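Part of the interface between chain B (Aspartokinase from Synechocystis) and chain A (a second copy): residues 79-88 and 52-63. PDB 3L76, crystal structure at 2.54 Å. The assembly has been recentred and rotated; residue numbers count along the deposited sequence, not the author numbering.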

# COMPACT_ATOMS: atom_id res chain seq x y z
N ALA B 79 0.46 -4.69 6.90
CA ALA B 79 1.74 -4.23 7.44
C ALA B 79 1.57 -3.87 8.92
O ALA B 79 2.32 -4.34 9.78
CB ALA B 79 2.30 -3.04 6.65
N LEU B 80 0.57 -3.04 9.21
CA LEU B 80 0.31 -2.65 10.59
C LEU B 80 0.10 -3.88 11.46
O LEU B 80 0.79 -4.05 12.46
CB LEU B 80 -0.89 -1.69 10.68
CG LEU B 80 -0.48 -0.24 10.48
CD1 LEU B 80 0.70 0.10 11.40
CD2 LEU B 80 -0.09 0.01 9.04
N LEU B 81 -0.85 -4.73 11.07
CA LEU B 81 -1.23 -5.90 11.87
C LEU B 81 -0.06 -6.82 12.19
O LEU B 81 0.07 -7.30 13.32
CB LEU B 81 -2.32 -6.71 11.17
CG LEU B 81 -2.81 -7.93 11.96
CD1 LEU B 81 -3.36 -7.50 13.32
CD2 LEU B 81 -3.87 -8.72 11.19
N SER B 82 0.78 -7.08 11.19
CA SER B 82 1.89 -8.00 11.37
C SER B 82 2.98 -7.40 12.26
O SER B 82 3.67 -8.12 12.98
CB SER B 82 2.45 -8.49 10.02
OG SER B 82 3.44 -7.61 9.52
N LEU B 83 3.12 -6.07 12.23
CA LEU B 83 3.97 -5.35 13.19
C LEU B 83 3.42 -5.48 14.60
O LEU B 83 4.16 -5.73 15.54
CB LEU B 83 4.08 -3.87 12.84
CG LEU B 83 4.98 -3.49 11.67
CD1 LEU B 83 4.87 -2.00 11.38
CD2 LEU B 83 6.43 -3.90 11.96
N ALA B 84 2.11 -5.27 14.73
CA ALA B 84 1.43 -5.38 16.01
C ALA B 84 1.57 -6.77 16.62
O ALA B 84 1.72 -6.91 17.84
CB ALA B 84 -0.04 -5.02 15.83
N LEU B 85 1.52 -7.79 15.77
CA LEU B 85 1.73 -9.17 16.20
C LEU B 85 3.16 -9.37 16.68
O LEU B 85 3.40 -10.03 17.69
CB LEU B 85 1.45 -10.14 15.05
CG LEU B 85 -0.00 -10.49 14.70
CD1 LEU B 85 -0.12 -11.01 13.27
CD2 LEU B 85 -0.56 -11.51 15.69
N GLN B 86 4.10 -8.80 15.94
CA GLN B 86 5.53 -8.92 16.25
C GLN B 86 5.91 -8.20 17.54
O GLN B 86 6.85 -8.61 18.22
CB GLN B 86 6.38 -8.41 15.07
CG GLN B 86 6.31 -9.28 13.82
CD GLN B 86 7.15 -8.75 12.68
OE1 GLN B 86 8.35 -8.55 12.83
NE2 GLN B 86 6.52 -8.52 11.53
N GLU B 87 5.18 -7.14 17.88
CA GLU B 87 5.39 -6.43 19.13
C GLU B 87 5.07 -7.31 20.32
O GLU B 87 5.75 -7.26 21.35
CB GLU B 87 4.55 -5.15 19.21
CG GLU B 87 5.39 -3.88 19.33
CD GLU B 87 6.54 -4.01 20.31
OE1 GLU B 87 6.33 -4.50 21.44
OE2 GLU B 87 7.67 -3.61 19.96
N ILE B 88 4.02 -8.10 20.19
CA ILE B 88 3.64 -8.99 21.28
C ILE B 88 4.21 -10.38 21.04
O ILE B 88 3.66 -11.40 21.47
CB ILE B 88 2.12 -9.03 21.48
CG1 ILE B 88 1.43 -9.56 20.22
CG2 ILE B 88 1.61 -7.65 21.84
CD1 ILE B 88 -0.06 -9.77 20.40
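Chain A, residues 52-63: DLAQQISPNPCR

Chain A approaches helix 79-87 of chain B first with a helical segment, then with a loop. The two helix axes run in nearly the same direction: their N-to-C vectors differ by 24° (signed crossing angle -24°), with a closest approach of 9.7 Å. CA pairing fixes the register, with Ala54(A) 6.6 Å from Leu80(B), Ile57(A) 5.7 Å from Ala84(B) and Ser58(A) 6.0 Å from Glu87(B), each measured CA to CA; from Ala54(A) to Ser58(A) both chains therefore advance together.

Asp52(A), modelled to CB, has no modelled atom in contact, and Leu53(A), also modelled only to CB, offers its carbonyl O at 4.3 Å from CD1 of Leu80(B). One residue on, Ala54(A) has its CA 4.1 Å from Leu80(B) CD1 and its CB 4.4 Å from Leu83(B) CD1. Gln55(A) and Gln56(A) make no contact. Ile57(A), with chi1 m and chi2 t, points toward chain B and has the largest covered area, 97 Å². Its CD1 lies 3.7 Å from Leu80(B) CD1 and 4.1 Å from Ala84(B) CB; its CG2 packs 3.6 Å from Ala84(B) CB and only 3.2 Å from Ala84(B) CA, a tight contact.

Ser58(A) leaves helical phi/psi at -161/112, and the loop that follows is irregular. The serine, chi1 t, directs its OG to Glu87(B) OE2 as a hydrogen-bond donor at 2.7 Å; the same OG accepts a weak bond from Asn60(A) N at 3.3 Å, which links Asn60(A) back to Ser58(A). Pro59(A) points away. Pro61(A), at phi/psi -78/112, brings the chain back to Leu83(B), CA to CA 6.8 Å, its C 4.3 Å from Leu83(B) CD2. Cys62(A), the N-cap residue of the next helix, places N 3.8 Å and CB 4.3 Å from that same CD2, and its CB 3.4 Å from Gln86(B) OE1. Arg63(A), modelled to CB, then turns its CA-to-CB bond away.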

# COMPACT_ATOMS: atom_id res chain seq x y z
N ASP A 52 3.91 7.84 12.26
CA ASP A 52 3.22 8.10 13.52
C ASP A 52 2.37 6.90 13.89
O ASP A 52 2.24 6.56 15.07
CB ASP A 52 2.35 9.37 13.41
N LEU A 53 1.79 6.26 12.88
CA LEU A 53 0.95 5.09 13.08
C LEU A 53 1.78 3.85 13.45
O LEU A 53 1.46 3.13 14.40
CB LEU A 53 0.09 4.82 11.85
N ALA A 54 2.84 3.61 12.70
CA ALA A 54 3.70 2.46 12.98
C ALA A 54 4.29 2.57 14.38
O ALA A 54 4.30 1.60 15.15
CB ALA A 54 4.80 2.34 11.92
N GLN A 55 4.77 3.77 14.72
CA GLN A 55 5.40 4.04 16.01
C GLN A 55 4.50 3.63 17.16
O GLN A 55 4.96 3.03 18.14
CB GLN A 55 5.73 5.53 16.13
CG GLN A 55 7.11 5.84 16.67
CD GLN A 55 8.20 5.48 15.69
OE1 GLN A 55 8.34 4.33 15.29
NE2 GLN A 55 8.99 6.48 15.29
N GLN A 56 3.22 3.96 17.04
CA GLN A 56 2.25 3.70 18.10
C GLN A 56 2.17 2.22 18.44
O GLN A 56 1.74 1.86 19.53
CB GLN A 56 0.86 4.21 17.69
CG GLN A 56 0.83 5.67 17.30
CD GLN A 56 -0.59 6.21 17.16
OE1 GLN A 56 -1.52 5.73 17.82
NE2 GLN A 56 -0.76 7.21 16.29
N ILE A 57 2.60 1.37 17.51
CA ILE A 57 2.48 -0.07 17.70
C ILE A 57 3.78 -0.66 18.20
O ILE A 57 3.78 -1.61 18.99
CB ILE A 57 2.05 -0.78 16.41
CG1 ILE A 57 0.60 -0.43 16.06
CG2 ILE A 57 2.20 -2.28 16.55
CD1 ILE A 57 0.13 -1.10 14.80
N SER A 58 4.89 -0.10 17.72
CA SER A 58 6.22 -0.59 18.04
C SER A 58 7.25 0.49 17.75
O SER A 58 7.47 0.85 16.59
CB SER A 58 6.54 -1.83 17.20
OG SER A 58 7.80 -2.39 17.53
N PRO A 59 7.89 1.03 18.80
CA PRO A 59 9.00 1.96 18.57
C PRO A 59 10.27 1.25 18.08
O PRO A 59 11.35 1.84 18.03
CB PRO A 59 9.22 2.58 19.96
CG PRO A 59 7.91 2.36 20.69
CD PRO A 59 7.44 1.03 20.20
N ASN A 60 10.13 -0.03 17.72
CA ASN A 60 11.22 -0.83 17.17
C ASN A 60 10.71 -1.66 15.97
O ASN A 60 10.70 -2.89 16.01
CB ASN A 60 11.81 -1.74 18.25
CG ASN A 60 10.74 -2.40 19.11
OD1 ASN A 60 9.90 -1.73 19.72
ND2 ASN A 60 10.77 -3.73 19.18
N PRO A 61 10.29 -0.96 14.90
CA PRO A 61 9.51 -1.53 13.78
C PRO A 61 10.34 -2.33 12.79
O PRO A 61 11.12 -1.72 12.06
CB PRO A 61 8.97 -0.28 13.07
CG PRO A 61 9.26 0.88 13.98
CD PRO A 61 10.48 0.49 14.75
N CYS A 62 10.14 -3.65 12.73
CA CYS A 62 10.81 -4.50 11.73
C CYS A 62 10.78 -3.84 10.34
O CYS A 62 9.72 -3.49 9.83
CB CYS A 62 10.23 -5.92 11.72
SG CYS A 62 10.12 -6.67 10.05
N ARG A 63 11.96 -3.67 9.75
CA ARG A 63 12.11 -2.80 8.59
C ARG A 63 11.46 -3.35 7.33
O ARG A 63 11.08 -2.59 6.44
CB ARG A 63 13.59 -2.46 8.35